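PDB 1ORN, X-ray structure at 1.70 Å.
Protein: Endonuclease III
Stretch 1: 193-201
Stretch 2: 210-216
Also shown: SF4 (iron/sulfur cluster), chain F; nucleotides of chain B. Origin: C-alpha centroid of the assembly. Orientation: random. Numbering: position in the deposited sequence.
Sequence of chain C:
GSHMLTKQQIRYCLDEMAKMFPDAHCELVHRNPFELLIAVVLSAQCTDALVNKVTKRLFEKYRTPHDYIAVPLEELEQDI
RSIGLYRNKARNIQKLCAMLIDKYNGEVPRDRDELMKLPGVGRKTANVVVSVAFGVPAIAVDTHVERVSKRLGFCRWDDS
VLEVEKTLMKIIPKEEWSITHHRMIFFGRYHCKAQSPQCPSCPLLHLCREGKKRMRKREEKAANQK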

# COMPACT_ATOMS: atom_id res chain seq x y z
N LYS C 193 3.69 -13.71 7.47
CA LYS C 193 4.90 -13.17 6.86
C LYS C 193 5.41 -13.96 5.68
O LYS C 193 5.18 -15.17 5.57
CB LYS C 193 5.99 -13.03 7.93
CG LYS C 193 5.56 -12.19 9.12
CD LYS C 193 6.69 -12.05 10.14
N ALA C 194 6.12 -13.28 4.78
CA ALA C 194 6.67 -13.92 3.59
C ALA C 194 7.64 -15.05 3.95
O ALA C 194 7.52 -16.15 3.42
CB ALA C 194 7.37 -12.88 2.72
N GLN C 195 8.59 -14.77 4.83
CA GLN C 195 9.57 -15.77 5.23
C GLN C 195 9.17 -16.63 6.43
O GLN C 195 9.44 -17.83 6.45
CB GLN C 195 10.92 -15.11 5.51
CG GLN C 195 11.60 -14.56 4.27
N SER C 196 8.52 -16.03 7.42
CA SER C 196 8.14 -16.81 8.58
C SER C 196 6.67 -16.75 8.99
O SER C 196 6.35 -16.15 10.02
N PRO C 197 5.76 -17.36 8.21
CA PRO C 197 4.34 -17.31 8.60
C PRO C 197 4.10 -18.05 9.92
O PRO C 197 4.71 -19.09 10.17
CB PRO C 197 3.64 -17.95 7.40
CG PRO C 197 4.66 -18.91 6.88
CD PRO C 197 5.94 -18.10 6.96
N GLN C 198 3.23 -17.51 10.76
CA GLN C 198 2.91 -18.10 12.06
C GLN C 198 1.77 -19.12 11.98
O GLN C 198 0.83 -19.06 12.76
CB GLN C 198 2.56 -17.00 13.05
N CYS C 199 1.88 -20.05 11.04
CA CYS C 199 0.86 -21.07 10.82
C CYS C 199 0.42 -21.84 12.08
O CYS C 199 -0.77 -21.94 12.37
CB CYS C 199 1.36 -22.07 9.76
SG CYS C 199 1.94 -21.32 8.20
N PRO C 200 1.38 -22.39 12.84
CA PRO C 200 1.07 -23.14 14.06
C PRO C 200 0.03 -22.51 14.98
O PRO C 200 -0.79 -23.21 15.57
CB PRO C 200 2.43 -23.27 14.73
CG PRO C 200 3.35 -23.41 13.56
CD PRO C 200 2.84 -22.33 12.62
N SER C 201 0.05 -21.19 15.09
CA SER C 201 -0.88 -20.48 15.95
C SER C 201 -1.91 -19.67 15.17
O SER C 201 -2.57 -18.80 15.72
CB SER C 201 -0.12 -19.54 16.88
OG SER C 201 0.62 -18.60 16.12
FE1 SF4 F . -2.25 -18.60 8.60
FE2 SF4 F . -0.76 -17.53 6.54
FE3 SF4 F . -0.08 -19.84 7.72
FE4 SF4 F . -2.29 -19.68 6.17
S1 SF4 F . -0.13 -19.49 5.44
S2 SF4 F . -2.04 -20.80 8.05
S3 SF4 F . -2.91 -17.59 6.60
S4 SF4 F . -0.05 -17.87 8.71
P DC B 5 11.36 -14.33 -0.65
OP1 DC B 5 10.39 -15.38 -0.25
OP2 DC B 5 11.66 -14.12 -2.08
O5' DC B 5 10.90 -12.95 -0.01
C5' DC B 5 10.77 -12.83 1.40
C4' DC B 5 10.68 -11.38 1.82
O4' DC B 5 11.97 -10.73 1.73
C3' DC B 5 9.68 -10.50 1.06
O3' DC B 5 8.90 -9.79 2.02
C2' DC B 5 10.58 -9.54 0.28
C1' DC B 5 11.81 -9.43 1.17
N1 DC B 5 13.07 -9.08 0.49
C2 DC B 5 13.87 -8.06 1.02
O2 DC B 5 13.50 -7.48 2.05
N3 DC B 5 15.02 -7.72 0.39
C4 DC B 5 15.38 -8.36 -0.73
N4 DC B 5 16.52 -7.99 -1.32
C5 DC B 5 14.59 -9.41 -1.28
C6 DC B 5 13.46 -9.74 -0.65
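Stretch 2, residues 210-216: EGKKRMR

Stretch 2 continues a helix that begins earlier in the chain, and it packs on a stretch 1 that is mostly loop, with a short 3-10 segment at Cys 199 and Pro 200. From Pro 197 to Pro 200 the loop advances broadly the same way as the helix, but obliquely. The backbones come nearest at Cys 199 and Gly 211, whose CA atoms are 5.5 Å apart. No hydrogen bond crosses between the stretches, so the fit rests on van der Waals packing and on the iron-sulfur cluster beside both.

Near the start of the stretch, Ala 194 points its CB away from the helix; that CB lies 3.5 Å from O3' of the nucleotide DC5. The Ala 194 carbonyl O lies a loose 4.4 Å from NH2 of Arg 214. Gln 195 CG is 3.5 Å from C5' of DC5; the rest of the side chain is not modelled.

Pro 197 points toward the helix, and its CG lies over one face of the Arg 214 guanidinium, 3.7 Å from NE. An apolar CH2 group can pack on this flat face, which needs no hydrogen-bond partner. The same NE makes a salt bridge with Glu 210 OE1 at 2.9 Å, one helical turn back, which helps hold the arginine in place.

Cys 199 is buried. Its SG binds FE3 of the cluster at 2.5 Å and also touches Arg 214 CD at 3.8 Å and Gly 211 CA at 4.0 Å. Glycine suits this spot: its CA is already 3.5 Å from cluster sulfur S2, and a CB would clash with that atom.

Pro 200 closes the contact against Met 215, whose side chain bends so that its end comes nearer the loop. Met 215 CE reaches Pro 200 CA at 3.5 Å, while SD lies 3.7 Å from Pro 200 CG and 4.0 Å from Cys 199 CB, the flexible thioether fitting along both residues.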

# COMPACT_ATOMS: atom_id res chain seq x y z
N GLU C 210 -2.18 -23.23 2.12
CA GLU C 210 -0.76 -22.95 2.32
C GLU C 210 -0.31 -23.38 3.71
O GLU C 210 0.75 -24.00 3.87
CB GLU C 210 -0.49 -21.45 2.14
CG GLU C 210 0.96 -21.04 2.34
CD GLU C 210 1.85 -21.52 1.22
OE1 GLU C 210 3.09 -21.39 1.35
OE2 GLU C 210 1.32 -22.03 0.21
N GLY C 211 -1.10 -23.04 4.72
CA GLY C 211 -0.77 -23.41 6.09
C GLY C 211 -0.67 -24.91 6.29
O GLY C 211 0.31 -25.40 6.84
N LYS C 212 -1.69 -25.64 5.85
CA LYS C 212 -1.69 -27.10 5.99
C LYS C 212 -0.50 -27.71 5.24
O LYS C 212 0.07 -28.72 5.67
CB LYS C 212 -3.00 -27.69 5.46
CG LYS C 212 -4.25 -27.17 6.17
CD LYS C 212 -5.51 -27.83 5.64
CE LYS C 212 -6.77 -27.15 6.16
NZ LYS C 212 -6.89 -27.18 7.64
N LYS C 213 -0.14 -27.10 4.12
CA LYS C 213 0.98 -27.57 3.30
C LYS C 213 2.31 -27.37 4.02
O LYS C 213 3.23 -28.17 3.87
CB LYS C 213 0.99 -26.84 1.95
CG LYS C 213 2.04 -27.32 0.94
CD LYS C 213 3.43 -26.80 1.27
N ARG C 214 2.41 -26.29 4.79
CA ARG C 214 3.63 -26.00 5.53
C ARG C 214 3.71 -26.83 6.80
O ARG C 214 4.78 -27.34 7.16
CB ARG C 214 3.70 -24.51 5.88
CG ARG C 214 4.06 -23.60 4.72
CD ARG C 214 3.88 -22.13 5.07
NE ARG C 214 4.34 -21.24 4.00
CZ ARG C 214 5.62 -21.02 3.72
NH1 ARG C 214 6.58 -21.61 4.42
NH2 ARG C 214 5.95 -20.21 2.72
N MET C 215 2.58 -26.99 7.48
CA MET C 215 2.53 -27.77 8.71
C MET C 215 2.92 -29.21 8.44
O MET C 215 3.62 -29.84 9.24
CB MET C 215 1.13 -27.71 9.33
CG MET C 215 0.73 -26.34 9.85
SD MET C 215 1.78 -25.76 11.20
CE MET C 215 0.87 -26.38 12.64
N ARG C 216 2.48 -29.74 7.30
CA ARG C 216 2.79 -31.11 6.91
C ARG C 216 4.30 -31.24 6.69
O ARG C 216 4.84 -32.34 6.66
CB ARG C 216 2.04 -31.48 5.64